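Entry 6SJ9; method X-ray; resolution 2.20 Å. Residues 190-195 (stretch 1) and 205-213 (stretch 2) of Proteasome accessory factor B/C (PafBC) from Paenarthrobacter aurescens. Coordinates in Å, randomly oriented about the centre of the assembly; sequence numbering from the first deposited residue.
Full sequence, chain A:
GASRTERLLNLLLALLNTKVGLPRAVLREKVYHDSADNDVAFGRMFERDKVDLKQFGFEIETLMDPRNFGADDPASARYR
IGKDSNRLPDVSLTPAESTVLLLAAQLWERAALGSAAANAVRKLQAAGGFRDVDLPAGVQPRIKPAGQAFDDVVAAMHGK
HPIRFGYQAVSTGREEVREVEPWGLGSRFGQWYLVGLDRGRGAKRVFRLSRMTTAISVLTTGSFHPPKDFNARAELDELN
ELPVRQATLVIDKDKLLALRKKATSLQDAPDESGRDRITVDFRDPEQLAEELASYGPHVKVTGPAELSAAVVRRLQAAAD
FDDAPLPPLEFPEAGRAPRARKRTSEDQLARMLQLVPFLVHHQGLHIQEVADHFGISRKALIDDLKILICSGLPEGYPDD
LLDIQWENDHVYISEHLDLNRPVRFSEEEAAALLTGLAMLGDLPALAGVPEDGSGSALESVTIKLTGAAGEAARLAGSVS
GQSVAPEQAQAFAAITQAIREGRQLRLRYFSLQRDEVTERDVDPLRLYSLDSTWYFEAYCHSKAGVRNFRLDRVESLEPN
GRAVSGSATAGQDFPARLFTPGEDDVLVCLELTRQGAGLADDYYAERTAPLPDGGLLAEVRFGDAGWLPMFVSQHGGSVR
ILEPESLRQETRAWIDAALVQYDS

Stretch 1 190-195: GQWYLV
Stretch 2 205-213: RVFRLSRMT

Two antiparallel strands, 191-195 and 205-208, form the contact, their N-to-C directions 145° apart and their axes approaching to 4.5 Å. Phi/psi stays extended, from -109/143 at Q191 to -116/139 at V195, and from -149/151 at R205 to -77/126 at R208. Y193 pairs with R208 and V195 with V206 as non-hydrogen-bonded pairs, each with CA atoms 4.5 Å apart; between them L194 and F207 form the hydrogen-bonded pair, CA to CA 5.1 Å. Together the stretches bury 585 Å².

The backbone bonds set this register. L194 N donates to F207 O and F207 N to L194 O, both at 2.8 Å and nearly straight. Two residues along each chain, L209 N donates to W192 O at 3.0 Å, although L209 has already left the strand for a 3-10 segment (phi/psi -58/-36). The turn is held by R211 N to R208 O (3.0 Å) and M212 N to L209 O (3.1 Å). A water extends the junction, donating to W192 O and accepting from S210 N, both at 2.9 Å. Alongside the conventional bonds lie CA-H...O contacts: Y193 CA to F207 O at 3.2 Å, V206 CA to L194 O and V195 CA to R205 O, each at 3.4 Å.

One face of the sheet carries Y193, V195, V206 and R208. Beta-branched valines suit extended backbone: V195 (chi1 60°, p) and V206 (chi1 -168°, t) meet CG2 to CG2 at 4.3 Å. Y193, chi1 m and chi2 78°, sets CD2 3.7 Å from V206 CG1, so its ring spans diagonally to the valine while its hydroxyl reaches the arginine. R208 (m, t, p, chi4 96°) runs out beside the tyrosine, its end coming nearer the first strand, so that NH2 lies 2.5 Å from Y193 OH, a close polar approach whose angle is too poor for a hydrogen bond. Its NH1 sits 3.3 Å from Q191 CG, near the guanidinium plane, and is hydrogen-bonded elsewhere in the structure.

The opposite face is apolar. Buried L194 (t, p) brings CD2 to 4.1 Å from F207 CD2 (F207 chi1 m, chi2 -81°) and to 3.7 Å from CE of selenomethionine M212. M212, with the extended rotamer m, t, t, points toward the first strand, and its long unbranched chain ends against L194. L209, chi1 -100° between wells and chi2 p, points toward the first strand: its CD1 lies 4.2 Å from L194 CB and its CD2 3.9 Å from W192 CB. The indole of W192 (m, chi2 90°) leads away, leaving its CB to make this contact.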

# COMPACT_ATOMS: atom_id res chain seq x y z
N GLY A 190 0.88 13.60 6.48
CA GLY A 190 0.17 12.35 6.35
C GLY A 190 -1.32 12.40 6.66
O GLY A 190 -2.04 11.46 6.31
N GLN A 191 -1.83 13.50 7.24
CA GLN A 191 -3.20 13.57 7.75
C GLN A 191 -4.09 14.45 6.88
O GLN A 191 -3.66 15.52 6.42
CB GLN A 191 -3.19 14.12 9.19
CG GLN A 191 -2.48 13.19 10.19
CD GLN A 191 -2.95 11.74 10.05
OE1 GLN A 191 -2.28 10.91 9.43
NE2 GLN A 191 -4.13 11.44 10.62
N TRP A 192 -5.35 14.05 6.73
CA TRP A 192 -6.26 14.69 5.79
C TRP A 192 -7.16 15.72 6.47
O TRP A 192 -7.65 15.51 7.59
CB TRP A 192 -7.11 13.68 5.06
CG TRP A 192 -6.40 12.99 3.92
CD1 TRP A 192 -5.67 11.82 3.99
CD2 TRP A 192 -6.33 13.43 2.58
NE1 TRP A 192 -5.19 11.50 2.73
CE2 TRP A 192 -5.56 12.48 1.85
CE3 TRP A 192 -6.81 14.56 1.90
CZ2 TRP A 192 -5.27 12.61 0.49
CZ3 TRP A 192 -6.53 14.69 0.53
CH2 TRP A 192 -5.76 13.71 -0.16
N TYR A 193 -7.42 16.79 5.77
CA TYR A 193 -8.16 17.94 6.26
C TYR A 193 -9.19 18.32 5.22
O TYR A 193 -8.94 18.20 4.02
CB TYR A 193 -7.26 19.16 6.47
CG TYR A 193 -6.16 18.95 7.49
CD1 TYR A 193 -5.01 18.23 7.16
CD2 TYR A 193 -6.27 19.45 8.78
CE1 TYR A 193 -3.99 18.03 8.12
CE2 TYR A 193 -5.26 19.26 9.73
CZ TYR A 193 -4.13 18.55 9.39
OH TYR A 193 -3.14 18.35 10.34
N LEU A 194 -10.30 18.89 5.70
CA LEU A 194 -11.29 19.59 4.90
C LEU A 194 -11.16 21.08 5.19
O LEU A 194 -11.03 21.50 6.36
CB LEU A 194 -12.69 19.10 5.29
CG LEU A 194 -13.85 19.97 4.76
CD1 LEU A 194 -14.08 19.86 3.23
CD2 LEU A 194 -15.11 19.63 5.51
N VAL A 195 -11.10 21.89 4.14
CA VAL A 195 -11.15 23.34 4.32
C VAL A 195 -12.42 23.82 3.64
O VAL A 195 -12.79 23.31 2.57
CB VAL A 195 -9.91 24.09 3.78
CG1 VAL A 195 -9.75 23.86 2.32
CG2 VAL A 195 -10.08 25.59 4.01
N ARG A 205 -12.57 27.69 7.78
CA ARG A 205 -12.14 26.81 8.87
C ARG A 205 -11.55 25.55 8.27
O ARG A 205 -11.88 25.16 7.14
CB ARG A 205 -13.27 26.41 9.83
CG ARG A 205 -13.82 27.53 10.71
CD ARG A 205 -12.81 27.78 11.84
NE ARG A 205 -13.24 28.80 12.79
CZ ARG A 205 -13.40 30.09 12.50
NH1 ARG A 205 -13.18 30.51 11.25
NH2 ARG A 205 -13.75 30.97 13.45
N VAL A 206 -10.62 24.96 9.01
CA VAL A 206 -9.97 23.72 8.65
C VAL A 206 -10.39 22.65 9.64
O VAL A 206 -10.40 22.88 10.86
CB VAL A 206 -8.45 23.88 8.59
CG1 VAL A 206 -7.87 22.65 7.92
CG2 VAL A 206 -8.09 25.13 7.83
N PHE A 207 -10.81 21.51 9.12
CA PHE A 207 -11.30 20.39 9.89
C PHE A 207 -10.42 19.17 9.64
O PHE A 207 -10.25 18.77 8.48
CB PHE A 207 -12.74 20.09 9.46
CG PHE A 207 -13.67 21.26 9.63
CD1 PHE A 207 -14.23 21.56 10.88
CD2 PHE A 207 -13.93 22.10 8.57
CE1 PHE A 207 -15.09 22.65 11.04
CE2 PHE A 207 -14.80 23.18 8.70
CZ PHE A 207 -15.37 23.45 9.93
N ARG A 208 -9.90 18.55 10.70
CA ARG A 208 -9.22 17.27 10.55
C ARG A 208 -10.23 16.15 10.37
O ARG A 208 -11.18 16.05 11.14
CB ARG A 208 -8.31 16.96 11.73
CG ARG A 208 -7.46 18.09 12.25
CD ARG A 208 -6.62 17.58 13.46
NE ARG A 208 -6.00 16.30 13.09
CZ ARG A 208 -4.76 16.14 12.62
NH1 ARG A 208 -4.32 14.92 12.31
NH2 ARG A 208 -3.99 17.21 12.42
N LEU A 209 -10.09 15.35 9.31
CA LEU A 209 -11.07 14.29 9.06
C LEU A 209 -11.16 13.33 10.25
O LEU A 209 -12.27 12.93 10.64
CB LEU A 209 -10.71 13.52 7.79
CG LEU A 209 -11.43 13.83 6.49
CD1 LEU A 209 -11.25 15.27 6.14
CD2 LEU A 209 -10.92 12.98 5.31
N SER A 210 -10.02 13.07 10.90
CA SER A 210 -10.01 12.13 12.03
C SER A 210 -10.86 12.63 13.19
O SER A 210 -11.29 11.82 14.01
CB SER A 210 -8.58 11.85 12.48
OG SER A 210 -7.99 12.98 13.12
N ARG A 211 -11.13 13.94 13.28
CA ARG A 211 -11.91 14.50 14.38
C ARG A 211 -13.41 14.62 14.10
O ARG A 211 -14.14 15.18 14.92
CB ARG A 211 -11.34 15.85 14.80
CG ARG A 211 -9.82 15.78 15.18
CD ARG A 211 -9.57 16.63 16.41
NE ARG A 211 -9.97 15.92 17.63
CZ ARG A 211 -10.31 16.50 18.79
NH1 ARG A 211 -10.33 17.83 18.93
NH2 ARG A 211 -10.65 15.72 19.82
N MSE A 212 -13.87 14.11 12.96
CA MSE A 212 -15.31 14.08 12.65
C MSE A 212 -15.97 12.91 13.38
O MSE A 212 -15.54 11.77 13.27
CB MSE A 212 -15.54 13.94 11.14
CG MSE A 212 -15.27 15.20 10.36
SE MSE A 212 -15.32 14.88 8.43
CE MSE A 212 -14.97 16.73 7.86
N THR A 213 -17.03 13.21 14.10
CA THR A 213 -17.70 12.16 14.85
C THR A 213 -18.65 11.33 13.98
O THR A 213 -18.92 10.16 14.32
CB THR A 213 -18.46 12.79 15.99
OG1 THR A 213 -19.48 13.58 15.44
CG2 THR A 213 -17.56 13.73 16.71
O HOH W 1 -7.47 13.55 9.69